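Long-range contacts in 70 kDa protein (Xanthomonas sp., PDB 4B2N), which is a rubber oxygenase that carries two covalently bound c-type hemes and probably cleaves poly-isoprene latex with dioxygen in a processive manner: residues V49-N54 against N64-D69; N58-F63 against P405-D410; F296-F301 against V416-T421; G304-D309 against N493-P498. All blocks are in the same frame, centred on the assembly; numbering follows the deposited sequence.

Interaction 1. Residues V49-N54 against N64-D69; sequences VKQGVN and NAYFVD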
# COMPACT_ATOMS: atom_id res chain seq x y z
N VAL A 49 -5.78 -18.72 -10.88
CA VAL A 49 -4.31 -18.79 -11.02
C VAL A 49 -3.73 -19.74 -9.97
O VAL A 49 -3.28 -19.35 -8.90
CB VAL A 49 -3.66 -17.39 -10.98
CG1 VAL A 49 -2.16 -17.47 -11.19
CG2 VAL A 49 -4.35 -16.47 -12.02
N LYS A 50 -3.69 -21.01 -10.36
CA LYS A 50 -3.38 -22.10 -9.46
C LYS A 50 -2.41 -22.99 -10.28
O LYS A 50 -2.43 -22.95 -11.54
CB LYS A 50 -4.68 -22.86 -9.33
CG LYS A 50 -5.19 -23.01 -7.94
CD LYS A 50 -5.48 -21.68 -7.32
CE LYS A 50 -5.78 -21.90 -5.83
NZ LYS A 50 -6.75 -23.03 -5.69
N GLN A 51 -1.66 -23.84 -9.60
CA GLN A 51 -0.89 -24.90 -10.30
C GLN A 51 -1.69 -25.53 -11.46
O GLN A 51 -2.84 -25.90 -11.35
CB GLN A 51 -0.37 -25.96 -9.33
CG GLN A 51 0.80 -26.80 -9.87
CD GLN A 51 2.16 -26.05 -9.84
OE1 GLN A 51 2.80 -25.82 -10.88
NE2 GLN A 51 2.59 -25.65 -8.62
N GLY A 52 -1.06 -25.60 -12.63
CA GLY A 52 -1.74 -26.08 -13.81
C GLY A 52 -2.16 -24.98 -14.77
O GLY A 52 -2.40 -25.25 -15.98
N VAL A 53 -2.21 -23.72 -14.28
CA VAL A 53 -2.75 -22.63 -15.11
C VAL A 53 -1.90 -22.48 -16.36
O VAL A 53 -2.42 -22.15 -17.45
CB VAL A 53 -2.95 -21.28 -14.30
CG1 VAL A 53 -1.62 -20.73 -13.77
CG2 VAL A 53 -3.67 -20.20 -15.13
N ASN A 54 -0.60 -22.76 -16.26
CA ASN A 54 0.28 -22.47 -17.39
C ASN A 54 0.28 -23.69 -18.32
O ASN A 54 1.32 -24.31 -18.44
CB ASN A 54 1.71 -22.20 -16.95
CG ASN A 54 1.82 -20.95 -15.98
OD1 ASN A 54 2.48 -21.00 -14.91
ND2 ASN A 54 1.24 -19.86 -16.40
N ASN A 64 3.56 -17.09 -11.89
CA ASN A 64 4.28 -17.80 -10.84
C ASN A 64 3.82 -17.45 -9.46
O ASN A 64 4.33 -18.03 -8.50
CB ASN A 64 5.79 -17.65 -10.98
CG ASN A 64 6.26 -16.25 -10.67
OD1 ASN A 64 5.55 -15.46 -10.09
ND2 ASN A 64 7.48 -15.94 -11.06
N ALA A 65 2.82 -16.57 -9.34
CA ALA A 65 2.35 -16.21 -8.00
C ALA A 65 0.91 -16.66 -7.87
O ALA A 65 -0.02 -15.96 -8.36
CB ALA A 65 2.48 -14.72 -7.77
N TYR A 66 0.72 -17.82 -7.23
CA TYR A 66 -0.56 -18.44 -7.26
C TYR A 66 -1.44 -17.92 -6.17
O TYR A 66 -0.96 -17.64 -5.07
CB TYR A 66 -0.49 -19.95 -7.19
CG TYR A 66 0.25 -20.57 -8.36
CD1 TYR A 66 -0.09 -20.29 -9.68
CD2 TYR A 66 1.32 -21.42 -8.14
CE1 TYR A 66 0.61 -20.87 -10.76
CE2 TYR A 66 2.03 -21.98 -9.23
CZ TYR A 66 1.64 -21.72 -10.53
OH TYR A 66 2.32 -22.26 -11.62
N PHE A 67 -2.72 -17.84 -6.49
CA PHE A 67 -3.78 -17.58 -5.55
C PHE A 67 -3.92 -18.74 -4.59
O PHE A 67 -3.83 -19.88 -5.00
CB PHE A 67 -5.06 -17.44 -6.33
CG PHE A 67 -6.22 -16.92 -5.55
CD1 PHE A 67 -6.37 -15.51 -5.30
CD2 PHE A 67 -7.13 -17.79 -5.04
CE1 PHE A 67 -7.46 -15.01 -4.59
CE2 PHE A 67 -8.28 -17.30 -4.39
CZ PHE A 67 -8.43 -15.90 -4.14
N VAL A 68 -4.18 -18.48 -3.30
CA VAL A 68 -4.48 -19.54 -2.35
C VAL A 68 -5.86 -19.30 -1.78
O VAL A 68 -6.13 -18.22 -1.21
CB VAL A 68 -3.47 -19.63 -1.17
CG1 VAL A 68 -3.96 -20.69 -0.16
CG2 VAL A 68 -2.12 -20.03 -1.71
N ASP A 69 -6.71 -20.29 -1.90
CA ASP A 69 -8.10 -20.17 -1.48
C ASP A 69 -8.15 -20.55 -0.01
O ASP A 69 -7.96 -21.70 0.34
CB ASP A 69 -9.00 -21.03 -2.38
CG ASP A 69 -10.47 -20.96 -1.98
OD1 ASP A 69 -10.80 -20.36 -0.92
OD2 ASP A 69 -11.29 -21.54 -2.70
O HOH W 1 -6.14 -22.90 -2.90
O HOH W 2 0.81 -24.03 -13.72
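Tyr66 lies flat beneath the type II beta turn that runs from Lys50 to Val53, and the turn's own backbone covers one face of its ring. Gln51 N sits 3.7 Å above the plane, over the centre, with Lys50 C nearer the rim. Two valines add apolar contacts: Val49 CG1 meets CD1 of Tyr66 at 3.8 Å, the two side chains crossing at about a right angle, and Val53 CG1 reaches CE1 of the same ring near its plane. Val49 O also lies at the ring's edge.

The one direct hydrogen bond between the segments runs from Phe67 N to Val49 O, 2.9 Å long and somewhat bent, with 144° at the hydrogen.

Two waters complete the polar contacts. One accepts from Gly52 N (2.7 Å) and, more loosely, from Asn54 N, and also bonds the hydroxyl OH of Tyr66. The other accepts from both Lys50 NZ and Asp69 N, 2.9 Å from each. The carboxylate of Asp69 turns instead to the backbone N of Asn72.

The ammonium of Lys50 therefore reaches 64-69 through water, with no direct salt bridge, whereas the ring of Tyr66 is held at two places, by the peptide over its face and by the water at its hydroxyl.

Interaction 2. Residues N58-F63 against P405-D410; sequences NAALQF and PNYLPD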
# COMPACT_ATOMS: atom_id res chain seq x y z
N ASN A 58 5.30 -22.80 -23.35
CA ASN A 58 5.97 -21.87 -24.26
C ASN A 58 5.27 -20.54 -24.43
O ASN A 58 5.78 -19.68 -25.13
CB ASN A 58 6.19 -22.49 -25.61
CG ASN A 58 6.98 -23.77 -25.49
OD1 ASN A 58 6.44 -24.84 -25.71
ND2 ASN A 58 8.24 -23.66 -25.05
N ALA A 59 4.11 -20.37 -23.80
CA ALA A 59 3.39 -19.10 -23.89
C ALA A 59 4.28 -17.89 -23.45
O ALA A 59 5.23 -18.04 -22.68
CB ALA A 59 2.10 -19.14 -23.06
N ALA A 60 3.94 -16.71 -23.95
CA ALA A 60 4.61 -15.44 -23.62
C ALA A 60 4.58 -15.14 -22.13
O ALA A 60 5.51 -14.56 -21.58
CB ALA A 60 3.96 -14.28 -24.36
N LEU A 61 3.50 -15.53 -21.48
CA LEU A 61 3.37 -15.25 -20.04
C LEU A 61 3.25 -16.52 -19.20
O LEU A 61 2.31 -17.30 -19.37
CB LEU A 61 2.16 -14.34 -19.82
CG LEU A 61 1.71 -14.10 -18.36
CD1 LEU A 61 2.81 -13.43 -17.51
CD2 LEU A 61 0.47 -13.25 -18.33
N GLN A 62 4.17 -16.71 -18.27
CA GLN A 62 4.10 -17.85 -17.33
C GLN A 62 3.86 -17.30 -15.93
O GLN A 62 4.77 -16.70 -15.36
CB GLN A 62 5.41 -18.61 -17.34
CG GLN A 62 5.73 -19.07 -18.76
CD GLN A 62 4.73 -20.14 -19.20
OE1 GLN A 62 4.47 -21.06 -18.46
NE2 GLN A 62 4.18 -20.01 -20.39
N PHE A 63 2.67 -17.51 -15.37
CA PHE A 63 2.39 -17.03 -14.00
C PHE A 63 3.23 -17.76 -12.98
O PHE A 63 3.48 -18.95 -13.09
CB PHE A 63 0.91 -17.20 -13.63
CG PHE A 63 -0.04 -16.49 -14.54
CD1 PHE A 63 -0.08 -15.07 -14.59
CD2 PHE A 63 -0.91 -17.23 -15.41
CE1 PHE A 63 -0.99 -14.40 -15.43
CE2 PHE A 63 -1.78 -16.56 -16.30
CZ PHE A 63 -1.84 -15.13 -16.29
N PRO A 405 -3.54 -18.66 -27.21
CA PRO A 405 -2.77 -19.46 -26.24
C PRO A 405 -1.25 -19.37 -26.39
O PRO A 405 -0.55 -19.86 -25.50
CB PRO A 405 -3.29 -20.89 -26.42
CG PRO A 405 -3.97 -20.89 -27.76
CD PRO A 405 -4.50 -19.49 -27.96
N ASN A 406 -0.74 -18.76 -27.46
CA ASN A 406 0.67 -18.39 -27.46
C ASN A 406 0.95 -17.29 -26.40
O ASN A 406 2.10 -17.09 -25.96
CB ASN A 406 1.13 -17.90 -28.85
CG ASN A 406 0.97 -18.97 -29.91
OD1 ASN A 406 1.26 -20.15 -29.67
ND2 ASN A 406 0.45 -18.58 -31.07
N TYR A 407 -0.11 -16.58 -25.98
CA TYR A 407 0.05 -15.46 -25.01
C TYR A 407 -0.52 -15.79 -23.64
O TYR A 407 0.10 -15.49 -22.63
CB TYR A 407 -0.55 -14.14 -25.57
CG TYR A 407 0.31 -13.71 -26.71
CD1 TYR A 407 1.45 -12.95 -26.50
CD2 TYR A 407 0.05 -14.17 -28.00
CE1 TYR A 407 2.30 -12.62 -27.57
CE2 TYR A 407 0.90 -13.86 -29.06
CZ TYR A 407 2.03 -13.09 -28.83
OH TYR A 407 2.91 -12.74 -29.85
N LEU A 408 -1.69 -16.43 -23.60
CA LEU A 408 -2.47 -16.54 -22.34
C LEU A 408 -3.28 -17.79 -22.48
O LEU A 408 -3.88 -17.96 -23.53
CB LEU A 408 -3.51 -15.41 -22.23
CG LEU A 408 -3.66 -14.47 -21.04
CD1 LEU A 408 -5.11 -14.01 -20.87
CD2 LEU A 408 -2.91 -14.77 -19.73
N PRO A 409 -3.37 -18.63 -21.42
CA PRO A 409 -4.01 -19.95 -21.53
C PRO A 409 -5.50 -19.83 -21.33
O PRO A 409 -6.19 -20.77 -21.55
CB PRO A 409 -3.39 -20.74 -20.38
CG PRO A 409 -3.16 -19.68 -19.31
CD PRO A 409 -2.79 -18.42 -20.07
N ASP A 410 -6.01 -18.66 -20.90
CA ASP A 410 -7.45 -18.57 -20.65
C ASP A 410 -7.84 -17.10 -20.78
O ASP A 410 -7.23 -16.27 -20.09
CB ASP A 410 -7.70 -19.13 -19.26
CG ASP A 410 -9.17 -19.10 -18.85
OD1 ASP A 410 -10.00 -18.32 -19.36
OD2 ASP A 410 -9.49 -19.83 -17.92
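Leu408 CD2 fills the angle between Phe63 and Leu61, touching CZ of the Phe63 ring at 3.6 Å and CD2 of Leu61 at 4.0 Å. The two leucines lie side by side and point the same way, while Phe63 and Leu408 cross obliquely. Leu61 also packs within its own segment, its CG lying 4.0 Å above one face of the Phe63 ring, toward the rim. The Phe63 ring also reaches Pro409, whose CD is a looser neighbour of CE2.

Next to this cluster, the methyl of Ala60 rests against CD1 of the Tyr407 ring at 3.6 Å. That ring also meets His401 edge-to-face, which ties it back to helix 399-402.

The polar edge is made by backbone. Ala60 N donates to Asn406 O over 2.8 Å, a fairly straight bond with 161° at the hydrogen. The same oxygen takes a CA-H...O contact from Ala59, so two neighbouring residues close on one carbonyl. Gln62 curls back over its own segment, its NE2 donating to Ala59 O at 3.2 Å from above the carbonyl plane, and the same NE2 also donates to Asn56 O.

No regular helix or strand takes part: this is loop-on-loop packing, an apolar core with a backbone bond at its rim. It lies on the outer side of the second heme c site, with the side chain of Leu61 about 6 Å from that of Cys393, which is covalently bound to that heme, and about 7 Å from that of the axial ligand His394.

Interaction 3. Residues F296-F301 against V416-T421; sequences FKTRQF and VAAVVT. With HEC (heme c), chain C.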
# COMPACT_ATOMS: atom_id res chain seq x y z
N PHE A 296 -7.17 -7.62 -9.84
CA PHE A 296 -6.29 -8.32 -10.79
C PHE A 296 -5.06 -8.96 -10.17
O PHE A 296 -4.25 -9.65 -10.82
CB PHE A 296 -5.91 -7.36 -11.95
CG PHE A 296 -7.09 -6.99 -12.78
CD1 PHE A 296 -7.50 -7.83 -13.81
CD2 PHE A 296 -7.82 -5.86 -12.50
CE1 PHE A 296 -8.64 -7.51 -14.58
CE2 PHE A 296 -8.93 -5.52 -13.26
CZ PHE A 296 -9.33 -6.34 -14.30
N LYS A 297 -4.95 -8.79 -8.88
CA LYS A 297 -3.73 -9.23 -8.20
C LYS A 297 -4.00 -10.46 -7.37
O LYS A 297 -4.75 -10.41 -6.39
CB LYS A 297 -3.17 -8.06 -7.37
CG LYS A 297 -2.75 -6.94 -8.30
CD LYS A 297 -2.41 -5.62 -7.57
CE LYS A 297 -0.93 -5.68 -7.10
NZ LYS A 297 -0.59 -4.34 -6.43
N THR A 298 -3.39 -11.57 -7.76
CA THR A 298 -3.47 -12.82 -6.97
C THR A 298 -2.84 -12.74 -5.62
O THR A 298 -3.27 -13.49 -4.69
CB THR A 298 -2.82 -14.00 -7.77
OG1 THR A 298 -1.44 -13.66 -7.99
CG2 THR A 298 -3.55 -14.22 -9.13
N ARG A 299 -1.92 -11.77 -5.41
CA ARG A 299 -1.22 -11.66 -4.12
C ARG A 299 -1.39 -10.28 -3.51
O ARG A 299 -1.71 -9.32 -4.20
CB ARG A 299 0.31 -11.89 -4.27
CG ARG A 299 0.69 -13.11 -5.11
CD ARG A 299 0.21 -14.42 -4.50
NE ARG A 299 0.92 -14.74 -3.26
CZ ARG A 299 0.72 -15.78 -2.47
NH1 ARG A 299 -0.24 -16.66 -2.74
NH2 ARG A 299 1.50 -15.94 -1.39
N GLN A 300 -1.00 -10.21 -2.25
CA GLN A 300 -0.90 -8.94 -1.50
C GLN A 300 0.60 -8.59 -1.36
O GLN A 300 1.45 -9.48 -1.25
CB GLN A 300 -1.49 -9.15 -0.08
CG GLN A 300 -2.87 -9.79 -0.10
CD GLN A 300 -3.98 -8.77 0.02
OE1 GLN A 300 -5.11 -9.10 0.38
NE2 GLN A 300 -3.70 -7.57 -0.38
N PHE A 301 0.88 -7.29 -1.27
CA PHE A 301 2.12 -6.74 -0.86
C PHE A 301 3.09 -6.74 -2.02
O PHE A 301 2.93 -7.50 -3.01
CB PHE A 301 2.65 -7.42 0.41
CG PHE A 301 1.88 -7.06 1.68
CD1 PHE A 301 1.36 -5.80 1.89
CD2 PHE A 301 1.75 -8.00 2.70
CE1 PHE A 301 0.69 -5.46 3.10
CE2 PHE A 301 1.11 -7.68 3.92
CZ PHE A 301 0.57 -6.39 4.12
N VAL A 416 -4.65 -10.05 -15.40
CA VAL A 416 -4.17 -10.60 -14.09
C VAL A 416 -2.66 -10.37 -13.92
O VAL A 416 -1.87 -10.63 -14.84
CB VAL A 416 -4.51 -12.11 -13.88
CG1 VAL A 416 -3.83 -12.68 -12.64
CG2 VAL A 416 -6.01 -12.30 -13.77
N ALA A 417 -2.29 -9.81 -12.76
CA ALA A 417 -0.88 -9.70 -12.40
C ALA A 417 -0.57 -10.85 -11.40
O ALA A 417 -0.96 -10.80 -10.22
CB ALA A 417 -0.60 -8.31 -11.78
N ALA A 418 0.12 -11.90 -11.86
CA ALA A 418 0.54 -12.96 -10.96
C ALA A 418 1.97 -13.40 -11.20
O ALA A 418 2.26 -14.62 -11.20
CB ALA A 418 -0.40 -14.16 -11.07
N VAL A 419 2.87 -12.44 -11.41
CA VAL A 419 4.26 -12.77 -11.54
C VAL A 419 5.04 -11.97 -10.52
O VAL A 419 5.00 -10.77 -10.57
CB VAL A 419 4.76 -12.40 -12.96
CG1 VAL A 419 6.27 -12.58 -13.12
CG2 VAL A 419 4.01 -13.22 -14.04
N VAL A 420 5.76 -12.65 -9.61
CA VAL A 420 6.80 -12.03 -8.77
C VAL A 420 8.12 -12.21 -9.55
O VAL A 420 8.55 -13.34 -9.83
CB VAL A 420 6.83 -12.68 -7.36
CG1 VAL A 420 8.00 -12.18 -6.49
CG2 VAL A 420 5.51 -12.39 -6.66
N THR A 421 8.71 -11.10 -9.98
CA THR A 421 9.92 -11.17 -10.82
C THR A 421 11.10 -11.34 -9.84
O THR A 421 11.26 -10.53 -8.91
CB THR A 421 10.07 -9.90 -11.67
OG1 THR A 421 8.93 -9.72 -12.52
CG2 THR A 421 11.37 -9.88 -12.47
FE HEC C . -2.19 -0.38 3.28
CHA HEC C . -0.50 -2.65 1.23
CHB HEC C . -5.17 -2.19 2.84
CHC HEC C . -3.79 1.41 5.85
CHD HEC C . 0.44 1.72 3.25
NA HEC C . -2.72 -2.00 2.34
C1A HEC C . -1.94 -2.74 1.40
C2A HEC C . -2.72 -3.70 0.63
C3A HEC C . -4.07 -3.61 1.08
C4A HEC C . -4.04 -2.55 2.09
CMA HEC C . -5.27 -4.36 0.54
CAA HEC C . -2.25 -4.68 -0.47
CBA HEC C . -2.13 -3.85 -1.75
CGA HEC C . -1.50 -4.62 -2.90
O1A HEC C . -0.45 -5.33 -2.73
O2A HEC C . -2.05 -4.43 -3.98
NB HEC C . -4.01 -0.48 4.20
C1B HEC C . -5.10 -1.17 3.86
C2B HEC C . -6.28 -0.95 4.68
C3B HEC C . -5.88 0.07 5.57
C4B HEC C . -4.51 0.35 5.15
CMB HEC C . -7.53 -1.72 4.50
CAB HEC C . -6.62 0.71 6.71
CBB HEC C . -6.96 -0.18 7.77
NC HEC C . -1.85 1.24 4.37
C1C HEC C . -2.51 1.89 5.40
C2C HEC C . -1.82 3.12 5.86
C3C HEC C . -0.56 3.16 5.08
C4C HEC C . -0.62 2.00 4.20
CMC HEC C . -2.36 4.03 6.97
CAC HEC C . 0.55 4.16 5.16
CBC HEC C . 0.94 4.60 6.42
ND HEC C . -0.35 -0.48 2.40
C1D HEC C . 0.58 0.46 2.51
C2D HEC C . 1.78 0.18 1.79
C3D HEC C . 1.50 -1.10 1.22
C4D HEC C . 0.16 -1.43 1.68
CMD HEC C . 3.03 0.96 1.62
CAD HEC C . 2.50 -1.90 0.46
CBD HEC C . 3.32 -2.50 1.67
CGD HEC C . 4.49 -3.28 1.14
O1D HEC C . 5.65 -2.80 1.17
O2D HEC C . 4.22 -4.40 0.58
O HOH W 3 -0.42 -10.30 -7.52
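Phe296 O receives Ala417 N at 2.8 Å, with 154° at the hydrogen, and a CA-H...O contact from Val416 CA falls on the same oxygen. This bond belongs to a single beta bridge that pairs Lys297 with Ala417.

A water extends the link: Ala417 O accepts from it at 2.8 Å, and the water in turn accepts from Arg299 N.

Side chains meet at Thr298. It crosses the side chain of Val416 at about a right angle, Thr298 CG2 lying 3.8 Å from Val416 CG1, and its OG1 lies 3.3 Å from CB of Ala418. With chi1 at 61°, OG1 stands between the backbone N and the carbonyl carbon; its polar partner is Ala65 O.

The far side of 296-301 holds heme c. The bend at chi3 (85°) turns CE of Lys297 aside, and NZ beyond it donates to the propionate oxygen O2A at 2.9 Å, while the backbone N of Phe301 donates to O1A of the same propionate at 2.8 Å. Arg294, Thr286, Trp302 and Arg432 are further hydrogen-bond partners of this heme.

One propionate is thus gripped at both oxygens by residues of 296-301. The lysine would be expected to offset part of its negative charge, and the bridge to 416-421 holds the backbone of Lys297 from the other side.

Interaction 4. Residues G304-D309 against N493-P498; sequences GSLSSD and NIWEEP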
# COMPACT_ATOMS: atom_id res chain seq x y z
N GLY A 304 4.48 -9.94 -3.07
CA GLY A 304 3.55 -11.01 -3.42
C GLY A 304 3.52 -12.07 -2.32
O GLY A 304 3.26 -13.22 -2.58
N SER A 305 3.81 -11.67 -1.10
CA SER A 305 3.99 -12.66 -0.01
C SER A 305 2.72 -13.46 0.40
O SER A 305 2.84 -14.60 0.91
CB SER A 305 4.50 -11.93 1.20
OG SER A 305 3.62 -10.90 1.56
N LEU A 306 1.55 -12.85 0.29
CA LEU A 306 0.30 -13.47 0.75
C LEU A 306 -0.77 -13.57 -0.28
O LEU A 306 -0.86 -12.72 -1.14
CB LEU A 306 -0.27 -12.68 1.94
CG LEU A 306 0.67 -12.51 3.14
CD1 LEU A 306 0.18 -11.44 4.08
CD2 LEU A 306 0.82 -13.83 3.90
N SER A 307 -1.65 -14.57 -0.17
CA SER A 307 -2.84 -14.70 -1.05
C SER A 307 -3.75 -13.51 -0.97
O SER A 307 -4.06 -13.04 0.14
CB SER A 307 -3.68 -15.90 -0.63
OG SER A 307 -4.79 -16.03 -1.53
N SER A 308 -4.24 -13.04 -2.12
CA SER A 308 -5.28 -12.03 -2.11
C SER A 308 -6.62 -12.48 -1.50
O SER A 308 -7.51 -11.67 -1.35
CB SER A 308 -5.54 -11.47 -3.51
OG SER A 308 -4.37 -10.76 -3.91
N ASP A 309 -6.78 -13.77 -1.24
CA ASP A 309 -7.99 -14.25 -0.52
C ASP A 309 -7.99 -13.78 0.96
O ASP A 309 -9.04 -13.77 1.65
CB ASP A 309 -8.08 -15.78 -0.57
CG ASP A 309 -9.53 -16.26 -0.34
OD1 ASP A 309 -10.49 -15.71 -0.96
OD2 ASP A 309 -9.74 -17.21 0.44
N ASN A 493 -2.28 -19.54 5.18
CA ASN A 493 -1.98 -18.15 4.73
C ASN A 493 -0.55 -17.80 5.06
O ASN A 493 -0.23 -16.86 5.81
CB ASN A 493 -2.96 -17.10 5.29
CG ASN A 493 -2.73 -15.71 4.71
OD1 ASN A 493 -2.49 -15.54 3.48
ND2 ASN A 493 -2.71 -14.69 5.59
N ILE A 494 0.31 -18.56 4.44
CA ILE A 494 1.74 -18.58 4.67
C ILE A 494 2.35 -17.30 4.11
O ILE A 494 2.06 -16.93 2.96
CB ILE A 494 2.36 -19.74 3.80
CG1 ILE A 494 1.92 -21.07 4.35
CG2 ILE A 494 3.88 -19.66 3.83
CD1 ILE A 494 2.15 -21.17 5.85
N TRP A 495 3.27 -16.67 4.86
CA TRP A 495 4.07 -15.58 4.29
C TRP A 495 5.16 -16.21 3.41
O TRP A 495 6.09 -16.77 3.97
CB TRP A 495 4.74 -14.80 5.40
CG TRP A 495 5.31 -13.49 4.85
CD1 TRP A 495 6.41 -13.32 3.97
CD2 TRP A 495 4.75 -12.15 5.03
NE1 TRP A 495 6.55 -11.99 3.63
CE2 TRP A 495 5.58 -11.24 4.22
CE3 TRP A 495 3.66 -11.62 5.75
CZ2 TRP A 495 5.33 -9.89 4.18
CZ3 TRP A 495 3.40 -10.24 5.67
CH2 TRP A 495 4.24 -9.39 4.93
N GLU A 496 5.05 -16.16 2.09
CA GLU A 496 6.06 -16.80 1.22
C GLU A 496 7.46 -16.27 1.41
O GLU A 496 7.66 -15.08 1.68
CB GLU A 496 5.72 -16.66 -0.27
CG GLU A 496 4.52 -17.52 -0.63
CD GLU A 496 4.77 -19.04 -0.52
OE1 GLU A 496 5.86 -19.53 -0.88
OE2 GLU A 496 3.83 -19.77 -0.14
N GLU A 497 8.45 -17.13 1.28
CA GLU A 497 9.80 -16.65 1.35
C GLU A 497 10.00 -15.60 0.20
O GLU A 497 9.65 -15.88 -0.93
CB GLU A 497 10.75 -17.83 1.18
CG GLU A 497 12.16 -17.35 1.22
CD GLU A 497 13.14 -18.46 1.37
OE1 GLU A 497 12.71 -19.62 1.28
OE2 GLU A 497 14.31 -18.14 1.66
N PRO A 498 10.57 -14.41 0.50
CA PRO A 498 10.68 -13.48 -0.63
C PRO A 498 11.68 -13.86 -1.70
O PRO A 498 12.75 -14.33 -1.36
CB PRO A 498 11.10 -12.18 0.00
CG PRO A 498 11.51 -12.44 1.40
CD PRO A 498 11.02 -13.83 1.77
O HOH W 4 -1.25 -16.82 1.57
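Ser305 rides on the indole of Trp495 in a CH-pi contact: its CB stands 3.4 Å from the centroid of the five-membered ring, 24° off the normal. OG lies over the same face, toward the rim and 3.3 Å from CZ2 of Trp495. It is placed there by chi1 at 57°, between the backbone N and the carbonyl carbon, and its hydrogen-bond partner is the carboxylate of Asp303. The side chain of Trp495 also comes about 4 Å from that of the heme-binding Phe301.

Leu306 supplies the apolar contact. CD1 meets CZ3 of Trp495 at 3.8 Å, while CD2 turns to the backbone and touches Ile494 O at 3.5 Å.

Among hydrogen bonds, Glu496 N to Ser305 O is 3.0 Å long and almost straight, 175° at the hydrogen, and lies in the carbonyl plane on a lone pair. A water makes the second polar link, accepting from Ser307 N and donating to Asn493 OD1 at 2.6 Å. The amide nitrogen of Asn493 is held by Trp450 O. Within 304-309, Ser307 OG accepts from Asp309 N in an ST turn, and it also bonds Val68 O.

Strand 306-307 pairs antiparallel with strand 299-300 on one side and meets the loop 493-498 on another. Helix 439-446 packs against the same cluster, its Trp445 on Leu306 and its Arg442 on Trp495.

Interactions 1, 3 and 4 sit close together, their centres 10 to 12 Å apart, and interaction 2 lies further out, 13 Å from interaction 1 and 23 Å from interaction 4, which it does not touch. Strands 299-300 and 306-307 form one antiparallel hairpin, so interactions 3 and 4 share a sheet. The loop between helices 27-32 and 88-104 provides both sides of interaction 1 and one of interaction 2. Segment 64-69 of that loop runs along the hairpin, bonding to both of its arms. Along the chain, interaction 1 closes before 3 and 4 open, 3 and 4 interleave, and interaction 2 crosses all of them. Early, middle and late parts of the chain are thereby joined beside the two heme sites.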